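Local coordinates for protein dehalogenase (Rhodospirillaceae, PDB 6A41) that probably catalyses dehalogenation as a halohydrin-dehalogenase-like member of the short-chain dehydrogenase/reductase superfamily, at residues A[83-88]-A[151-156]; A[158-163]-A[174-179]; A[114-119]-A[131-136]. All coordinates share one frame; numbering follows the deposited sequence.

Contact 1 (A[83-88]-A[151-156])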
loop_
_atom_site.group_PDB
_atom_site.type_symbol
_atom_site.label_atom_id
_atom_site.label_comp_id
_atom_site.label_asym_id
_atom_site.label_seq_id
_atom_site.Cartn_x
_atom_site.Cartn_y
_atom_site.Cartn_z
ATOM N N ASN A 83 -7.057 -11.079 -19.815
ATOM C CA ASN A 83 -8.315 -11.251 -19.163
ATOM C C ASN A 83 -8.397 -12.708 -18.673
ATOM O O ASN A 83 -8.685 -13.610 -19.392
ATOM C CB ASN A 83 -9.403 -10.865 -20.133
ATOM C CG ASN A 83 -10.784 -11.135 -19.605
ATOM O OD1 ASN A 83 -11.190 -10.594 -18.548
ATOM N ND2 ASN A 83 -11.537 -11.926 -20.319
ATOM N N ASP A 84 -7.978 -12.907 -17.434
ATOM C CA ASP A 84 -7.735 -14.213 -16.849
ATOM C C ASP A 84 -8.660 -14.405 -15.645
ATOM O O ASP A 84 -8.818 -13.497 -14.816
ATOM C CB ASP A 84 -6.242 -14.341 -16.445
ATOM C CG ASP A 84 -5.338 -13.942 -17.601
ATOM O OD1 ASP A 84 -5.309 -14.677 -18.593
ATOM O OD2 ASP A 84 -4.740 -12.835 -17.527
ATOM N N ALA A 85 -9.297 -15.582 -15.599
ATOM C CA ALA A 85 -10.257 -15.916 -14.563
ATOM C C ALA A 85 -10.369 -17.413 -14.320
ATOM O O ALA A 85 -10.580 -18.130 -15.252
ATOM C CB ALA A 85 -11.595 -15.372 -14.858
ATOM N N TYR A 86 -10.103 -17.797 -13.069
ATOM C CA TYR A 86 -10.307 -19.135 -12.512
ATOM C C TYR A 86 -11.323 -19.006 -11.346
ATOM O O TYR A 86 -11.352 -17.933 -10.703
ATOM C CB TYR A 86 -8.937 -19.700 -11.996
ATOM C CG TYR A 86 -8.968 -21.111 -11.455
ATOM C CD1 TYR A 86 -8.905 -22.231 -12.282
ATOM C CD2 TYR A 86 -9.180 -21.332 -10.097
ATOM C CE1 TYR A 86 -9.008 -23.550 -11.777
ATOM C CE2 TYR A 86 -9.245 -22.627 -9.553
ATOM C CZ TYR A 86 -9.135 -23.715 -10.397
ATOM O OH TYR A 86 -9.237 -24.935 -9.808
ATOM N N PRO A 87 -12.159 -20.026 -11.093
ATOM C CA PRO A 87 -13.190 -19.858 -10.057
ATOM C C PRO A 87 -12.608 -19.561 -8.678
ATOM O O PRO A 87 -11.512 -20.048 -8.367
ATOM C CB PRO A 87 -13.946 -21.178 -10.036
ATOM C CG PRO A 87 -13.662 -21.791 -11.359
ATOM C CD PRO A 87 -12.328 -21.297 -11.838
ATOM N N ALA A 88 -13.288 -18.699 -7.920
ATOM C CA ALA A 88 -12.915 -18.462 -6.581
ATOM C C ALA A 88 -13.590 -19.603 -5.790
ATOM O O ALA A 88 -14.787 -19.514 -5.481
ATOM C CB ALA A 88 -13.423 -17.123 -6.152
ATOM N N SER A 151 -4.425 -15.546 -3.170
ATOM C CA SER A 151 -3.007 -15.700 -3.345
ATOM C C SER A 151 -2.654 -15.761 -4.834
ATOM O O SER A 151 -1.694 -15.115 -5.283
ATOM C CB SER A 151 -2.494 -16.991 -2.599
ATOM O OG SER A 151 -1.091 -17.248 -2.986
ATOM N N ALA A 152 -3.421 -16.494 -5.621
ATOM C CA ALA A 152 -3.127 -16.567 -7.046
ATOM C C ALA A 152 -3.368 -15.221 -7.721
ATOM O O ALA A 152 -2.627 -14.867 -8.591
ATOM C CB ALA A 152 -3.996 -17.631 -7.701
ATOM N N ARG A 153 -4.390 -14.460 -7.321
ATOM C CA ARG A 153 -4.587 -13.077 -7.840
ATOM C C ARG A 153 -3.427 -12.211 -7.402
ATOM O O ARG A 153 -2.982 -11.362 -8.120
ATOM C CB ARG A 153 -5.853 -12.495 -7.276
ATOM C CG ARG A 153 -7.082 -13.058 -7.952
ATOM C CD ARG A 153 -7.138 -12.724 -9.417
ATOM N NE ARG A 153 -8.384 -13.001 -10.112
ATOM C CZ ARG A 153 -8.498 -12.931 -11.446
ATOM N NH1 ARG A 153 -7.454 -12.705 -12.248
ATOM N NH2 ARG A 153 -9.644 -13.171 -11.982
ATOM N N ALA A 154 -2.982 -12.395 -6.159
ATOM C CA ALA A 154 -1.777 -11.643 -5.716
ATOM C C ALA A 154 -0.556 -11.945 -6.629
ATOM O O ALA A 154 0.243 -11.076 -6.825
ATOM C CB ALA A 154 -1.414 -11.982 -4.284
ATOM N N ALA A 155 -0.396 -13.208 -7.045
ATOM C CA ALA A 155 0.739 -13.592 -7.926
ATOM C C ALA A 155 0.633 -12.848 -9.230
ATOM O O ALA A 155 1.635 -12.326 -9.732
ATOM C CB ALA A 155 0.775 -15.093 -8.171
ATOM N N GLY A 156 -0.577 -12.748 -9.718
ATOM C CA GLY A 156 -0.848 -11.999 -10.945
ATOM C C GLY A 156 -0.456 -10.549 -10.779
ATOM O O GLY A 156 0.291 -9.964 -11.620
#
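The guanidinium of Arg153 meets the loop 83-88 at its edge, where Asp84 O lies in the plane of the group. Ala85 stands oblique to it, with CA 3.8 Å from Arg153 NH2. The grip is end-on: two nitrogens share one oxygen. Arg153 NH1 and Asp84 O are 3.0 Å apart, and Arg153 NH2 and Asp84 O are also 3.0 Å apart. Neither bond is straight, with N-H...O angles of 141° and 144°. The two donors use the oxygen differently. NH2 lies in the carbonyl plane, on a lone pair, while NH1 sits above that plane. The pair of bonds limits rotation of the guanidinium.

The Arg153 chain leaves the helix with CG beside the backbone N, bends at chi2 (-63°), and then runs out extended to the loop. On the way NE bonds to Tyr149 OH, one helical turn earlier. NH2 has a further, weak bond to Tyr187 OH, which also bonds to Tyr86 O. The contact is buried. The Tyr149/Arg153 spacing is as in halohydrin dehalogenases, where an arginine replaces the usual lysine of the superfamily.

Loop 83-88 follows strand 79-83 of the parallel sheet and leads to helix 98-126. Arg153 reaches it from helix 147-158, passing Ser135 and Ser136 at the end of strand 129-136. Met108 of helix 98-126 packs on the same arginine.

Contact 2 (A[158-163]-A[174-179])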
loop_
_atom_site.group_PDB
_atom_site.type_symbol
_atom_site.label_atom_id
_atom_site.label_comp_id
_atom_site.label_asym_id
_atom_site.label_seq_id
_atom_site.Cartn_x
_atom_site.Cartn_y
_atom_site.Cartn_z
ATOM N N GLY A 158 1.425 -9.296 -8.717
ATOM C CA GLY A 158 2.864 -9.288 -8.431
ATOM C C GLY A 158 3.809 -9.431 -9.653
ATOM O O GLY A 158 4.992 -9.125 -9.480
ATOM N N LEU A 159 3.269 -9.660 -10.828
ATOM C CA LEU A 159 4.082 -9.482 -12.068
ATOM C C LEU A 159 4.279 -8.014 -12.522
ATOM O O LEU A 159 5.268 -7.690 -13.169
ATOM C CB LEU A 159 3.447 -10.245 -13.158
ATOM C CG LEU A 159 3.445 -11.768 -12.968
ATOM C CD1 LEU A 159 2.483 -12.305 -13.973
ATOM C CD2 LEU A 159 4.837 -12.268 -13.302
ATOM N N VAL A 160 3.369 -7.129 -12.105
ATOM C CA VAL A 160 3.132 -5.885 -12.764
ATOM C C VAL A 160 4.272 -4.927 -12.594
ATOM O O VAL A 160 4.806 -4.495 -13.619
ATOM C CB VAL A 160 1.789 -5.319 -12.293
ATOM C CG1 VAL A 160 1.561 -3.896 -12.726
ATOM C CG2 VAL A 160 0.616 -6.168 -12.852
ATOM N N SER A 161 4.702 -4.642 -11.354
ATOM C CA SER A 161 5.728 -3.647 -11.230
ATOM C C SER A 161 7.099 -4.110 -11.795
ATOM O O SER A 161 7.901 -3.303 -12.323
ATOM C CB SER A 161 5.840 -3.186 -9.795
ATOM O OG SER A 161 6.184 -4.227 -8.930
ATOM N N SER A 162 7.372 -5.398 -11.688
ATOM C CA SER A 162 8.655 -5.995 -12.263
ATOM C C SER A 162 8.652 -5.945 -13.775
ATOM O O SER A 162 9.648 -5.528 -14.395
ATOM C CB SER A 162 8.863 -7.465 -11.767
ATOM O OG SER A 162 8.928 -7.480 -10.385
ATOM N N LEU A 163 7.519 -6.327 -14.379
ATOM C CA LEU A 163 7.464 -6.212 -15.836
ATOM C C LEU A 163 7.456 -4.768 -16.303
ATOM O O LEU A 163 8.034 -4.445 -17.338
ATOM C CB LEU A 163 6.267 -6.934 -16.358
ATOM C CG LEU A 163 6.321 -8.485 -16.237
ATOM C CD1 LEU A 163 5.130 -9.152 -16.798
ATOM C CD2 LEU A 163 7.593 -8.990 -16.877
ATOM N N VAL A 174 2.837 -1.377 -18.267
ATOM C CA VAL A 174 2.300 -2.600 -17.736
ATOM C C VAL A 174 1.541 -2.221 -16.458
ATOM O O VAL A 174 2.113 -1.769 -15.506
ATOM C CB VAL A 174 3.348 -3.595 -17.387
ATOM C CG1 VAL A 174 2.710 -4.898 -16.973
ATOM C CG2 VAL A 174 4.283 -3.890 -18.536
ATOM N N ASN A 175 0.284 -2.551 -16.463
ATOM C CA ASN A 175 -0.623 -2.258 -15.321
ATOM C C ASN A 175 -1.613 -3.421 -15.113
ATOM O O ASN A 175 -1.774 -4.312 -15.984
ATOM C CB ASN A 175 -1.427 -0.996 -15.644
ATOM C CG ASN A 175 -0.558 0.233 -15.720
ATOM O OD1 ASN A 175 -0.405 0.832 -16.840
ATOM N ND2 ASN A 175 0.089 0.579 -14.704
ATOM N N ALA A 176 -2.342 -3.375 -13.984
ATOM C CA ALA A 176 -3.445 -4.302 -13.757
ATOM C C ALA A 176 -4.641 -3.526 -13.301
ATOM O O ALA A 176 -4.508 -2.407 -12.702
ATOM C CB ALA A 176 -3.103 -5.304 -12.686
ATOM N N VAL A 177 -5.813 -4.059 -13.530
ATOM C CA VAL A 177 -7.036 -3.488 -12.941
ATOM C C VAL A 177 -7.492 -4.558 -11.918
ATOM O O VAL A 177 -7.677 -5.678 -12.244
ATOM C CB VAL A 177 -8.140 -3.288 -13.978
ATOM C CG1 VAL A 177 -9.432 -2.770 -13.251
ATOM C CG2 VAL A 177 -7.731 -2.198 -14.984
ATOM N N GLY A 178 -7.613 -4.161 -10.662
ATOM C CA GLY A 178 -7.994 -5.001 -9.571
ATOM C C GLY A 178 -9.485 -4.907 -9.392
ATOM O O GLY A 178 -9.980 -4.076 -8.638
ATOM N N SER A 179 -10.192 -5.662 -10.167
ATOM C CA SER A 179 -11.674 -5.632 -10.065
ATOM C C SER A 179 -12.233 -6.333 -8.858
ATOM O O SER A 179 -11.677 -7.287 -8.333
ATOM C CB SER A 179 -12.323 -6.294 -11.297
ATOM O OG SER A 179 -13.697 -5.957 -11.453
#
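Val160 carries most of this contact, and its two methyls do different work. CG1 is anti to the backbone N (chi1 169°). It rests on the backbone of strand 174-179, 3.5 Å from Val174 O and 3.8 Å from Asn175 CA. CG2 takes the position beside the backbone N and meets a side chain: Val160 CG2 and Ala176 CB are 3.8 Å apart. The valine thus spans the strand from Val174 to Ala176 on one face. The CA atoms of Val160 and Asn175 are only 5.8 Å apart, so the backbones come close at this point.

Leu163, almost one turn on, touches Val174 with the root of its side chain. Leu163 CB is 4.1 Å from Val174 CG1. Leu163 CG lies beside its own backbone N, and no branch atom beyond CB comes as near. Val174 answers with both methyls. With chi1 at -174° its CG1 is placed toward Leu163 CB, while its CG2 lies 4.0 Å from Leu163 O. No hydrogen bond joins the segments; methyls pack on methyls, CB atoms and backbone carbonyls.

This is the return half of a beta-alpha-beta crossover in the Rossmann-type sheet. Strand 129-136 leads through helices 147-158 and 160-167 to the parallel neighbour, strand 172-179. Val174 and Ala176 present their CB atoms to the helix, whereas that of Asn175 points away. On that other face, Val177 packs against helix 214-225.

Phe133 of strand 129-136 adds its ring to the same core, touching Val160, Val174 and Ala176. The outer part of the helical segment meets a second subunit: Ser162 OG bonds to Ile143 N of that subunit, and Leu163 packs on its Ala147.

Contact 3 (A[114-119]-A[131-136])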
loop_
_atom_site.group_PDB
_atom_site.type_symbol
_atom_site.label_atom_id
_atom_site.label_comp_id
_atom_site.label_asym_id
_atom_site.label_seq_id
_atom_site.Cartn_x
_atom_site.Cartn_y
_atom_site.Cartn_z
ATOM N N ARG A 114 3.035 -16.158 -19.683
ATOM C CA ARG A 114 3.331 -16.749 -20.978
ATOM C C ARG A 114 2.884 -15.901 -22.153
ATOM O O ARG A 114 3.665 -15.708 -23.115
ATOM C CB ARG A 114 2.766 -18.196 -21.024
ATOM C CG ARG A 114 2.858 -18.979 -22.350
ATOM C CD ARG A 114 4.267 -19.162 -22.812
ATOM N NE ARG A 114 4.323 -20.023 -24.036
ATOM C CZ ARG A 114 5.310 -20.014 -24.943
ATOM N NH1 ARG A 114 6.336 -19.214 -24.772
ATOM N NH2 ARG A 114 5.227 -20.737 -26.056
ATOM N N LEU A 115 1.641 -15.411 -22.095
ATOM C CA LEU A 115 1.128 -14.575 -23.133
ATOM C C LEU A 115 1.941 -13.300 -23.259
ATOM O O LEU A 115 2.203 -12.867 -24.397
ATOM C CB LEU A 115 -0.297 -14.163 -22.968
ATOM C CG LEU A 115 -1.272 -15.221 -23.439
ATOM C CD1 LEU A 115 -2.657 -14.726 -23.101
ATOM C CD2 LEU A 115 -1.252 -15.587 -24.913
ATOM N N THR A 116 2.364 -12.723 -22.140
ATOM C CA THR A 116 3.214 -11.537 -22.178
ATOM C C THR A 116 4.568 -11.814 -22.844
ATOM O O THR A 116 5.022 -11.002 -23.665
ATOM C CB THR A 116 3.383 -10.932 -20.803
ATOM O OG1 THR A 116 2.099 -10.717 -20.216
ATOM C CG2 THR A 116 4.073 -9.642 -20.831
ATOM N N GLN A 117 5.160 -12.980 -22.590
ATOM C CA GLN A 117 6.417 -13.378 -23.204
ATOM C C GLN A 117 6.311 -13.492 -24.744
ATOM O O GLN A 117 7.192 -13.119 -25.452
ATOM C CB GLN A 117 6.799 -14.790 -22.790
ATOM C CG GLN A 117 7.346 -14.907 -21.429
ATOM C CD GLN A 117 7.831 -16.369 -21.209
ATOM O OE1 GLN A 117 6.962 -17.260 -21.207
ATOM N NE2 GLN A 117 9.162 -16.603 -21.145
ATOM N N LEU A 118 5.183 -14.010 -25.188
ATOM C CA LEU A 118 4.817 -14.105 -26.610
ATOM C C LEU A 118 4.538 -12.765 -27.279
ATOM O O LEU A 118 4.972 -12.550 -28.394
ATOM C CB LEU A 118 3.644 -15.086 -26.756
ATOM C CG LEU A 118 3.980 -16.508 -26.494
ATOM C CD1 LEU A 118 2.678 -17.283 -26.308
ATOM C CD2 LEU A 118 4.796 -17.144 -27.656
ATOM N N VAL A 119 3.912 -11.811 -26.593
ATOM C CA VAL A 119 3.487 -10.539 -27.272
ATOM C C VAL A 119 4.527 -9.436 -27.165
ATOM O O VAL A 119 4.633 -8.608 -28.070
ATOM C CB VAL A 119 2.144 -10.023 -26.630
ATOM C CG1 VAL A 119 1.702 -8.679 -27.159
ATOM C CG2 VAL A 119 0.998 -10.941 -27.052
ATOM N N ILE A 131 0.333 -3.338 -21.768
ATOM C CA ILE A 131 -0.099 -4.639 -21.293
ATOM C C ILE A 131 -1.010 -4.422 -20.044
ATOM O O ILE A 131 -0.559 -3.709 -19.097
ATOM C CB ILE A 131 1.108 -5.486 -20.824
ATOM C CG1 ILE A 131 2.257 -5.693 -21.796
ATOM C CG2 ILE A 131 0.648 -6.840 -20.294
ATOM C CD1 ILE A 131 1.992 -6.628 -22.836
ATOM N N VAL A 132 -2.246 -4.893 -20.065
ATOM C CA VAL A 132 -3.175 -4.725 -18.924
ATOM C C VAL A 132 -3.586 -6.098 -18.434
ATOM O O VAL A 132 -4.075 -6.927 -19.229
ATOM C CB VAL A 132 -4.406 -3.875 -19.245
ATOM C CG1 VAL A 132 -5.406 -3.829 -18.059
ATOM C CG2 VAL A 132 -4.062 -2.517 -19.894
ATOM N N PHE A 133 -3.279 -6.406 -17.177
ATOM C CA PHE A 133 -3.776 -7.588 -16.547
ATOM C C PHE A 133 -5.144 -7.311 -16.001
ATOM O O PHE A 133 -5.334 -6.393 -15.122
ATOM C CB PHE A 133 -2.796 -8.092 -15.475
ATOM C CG PHE A 133 -1.473 -8.588 -16.015
ATOM C CD1 PHE A 133 -0.466 -7.706 -16.334
ATOM C CD2 PHE A 133 -1.204 -9.914 -16.107
ATOM C CE1 PHE A 133 0.770 -8.136 -16.806
ATOM C CE2 PHE A 133 0.039 -10.354 -16.622
ATOM C CZ PHE A 133 0.975 -9.442 -17.012
ATOM N N VAL A 134 -6.126 -8.075 -16.360
ATOM C CA VAL A 134 -7.431 -7.902 -15.671
ATOM C C VAL A 134 -7.415 -8.831 -14.475
ATOM O O VAL A 134 -7.331 -10.052 -14.648
ATOM C CB VAL A 134 -8.612 -8.267 -16.485
ATOM C CG1 VAL A 134 -9.887 -7.794 -15.813
ATOM C CG2 VAL A 134 -8.474 -7.576 -17.837
ATOM N N SER A 135 -7.432 -8.233 -13.281
ATOM C CA SER A 135 -7.136 -8.992 -12.047
ATOM C C SER A 135 -8.198 -8.677 -10.955
ATOM O O SER A 135 -9.314 -8.277 -11.308
ATOM C CB SER A 135 -5.710 -8.669 -11.513
ATOM O OG SER A 135 -5.301 -9.597 -10.517
ATOM N N SER A 136 -7.851 -8.871 -9.697
ATOM C CA SER A 136 -8.763 -8.757 -8.610
ATOM C C SER A 136 -8.310 -7.803 -7.560
ATOM O O SER A 136 -7.078 -7.713 -7.355
ATOM C CB SER A 136 -9.035 -10.123 -8.013
ATOM O OG SER A 136 -9.818 -10.033 -6.853
#
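The hydroxyl oxygen OG1 of Thr116 is the polar atom of this contact, yet across it meets only carbon. Phe133 CZ lies 3.6 Å from Thr116 OG1, oblique to the ring, and Ile131 CG2 lies 4.1 Å from the same oxygen. Its polar need is met within its own helix, by a hydrogen bond to Pro112 O one turn back. The chi1 of -52° sets OG1 beside the backbone N, and from there it reaches that carbonyl. The same torsion turns the Thr116 methyl to the strand, where CG2 is 4.2 Å from Ile131 CD1.

Thr116 and Phe133 cross at about a right angle, and Phe133 CZ is the ring atom nearest the hydroxyl. Ile131 offers two branches: CG2 to the oxygen and CD1 to the methyl. All three residues are buried, and no hydrogen bond passes between the segments.

The contact lays the second half of helix 98-126 against strand 129-136. This helix connects the parallel strands 79-83 and 129-136, a beta-alpha-beta unit of the Rossmann-type fold. Asn82 of strand 79-83 touches both Thr116 and Phe133. Beyond Thr116, Leu118 and Val119 pack on Val67 of helix 63-74. The helix also meets a second subunit: Gln117 NE2 bonds to Leu93 O of that subunit.

Overall arrangement
Contact 3 (114-119 with 131-136) lies inside the chain loop closed by contact 1, and contact 2 follows both. Their centres are 9 to 12 Å apart, contacts 2 and 3 being the nearest pair. Those two share the parallel sheet: strands 129-136 and 172-179 are neighbours, joined by probable hydrogen bonds such as Asn175 O to Phe133 N (2.8 Å). Contact 1 lies beyond the end of strand 129-136, where Arg153 CD touches Ser136 CB at 3.5 Å. Contacts 1 and 2 use consecutive helices, 147-158 and 160-167. All three contacts border a second subunit, so the Rossmann-type core and the subunit interface are built from the same helices.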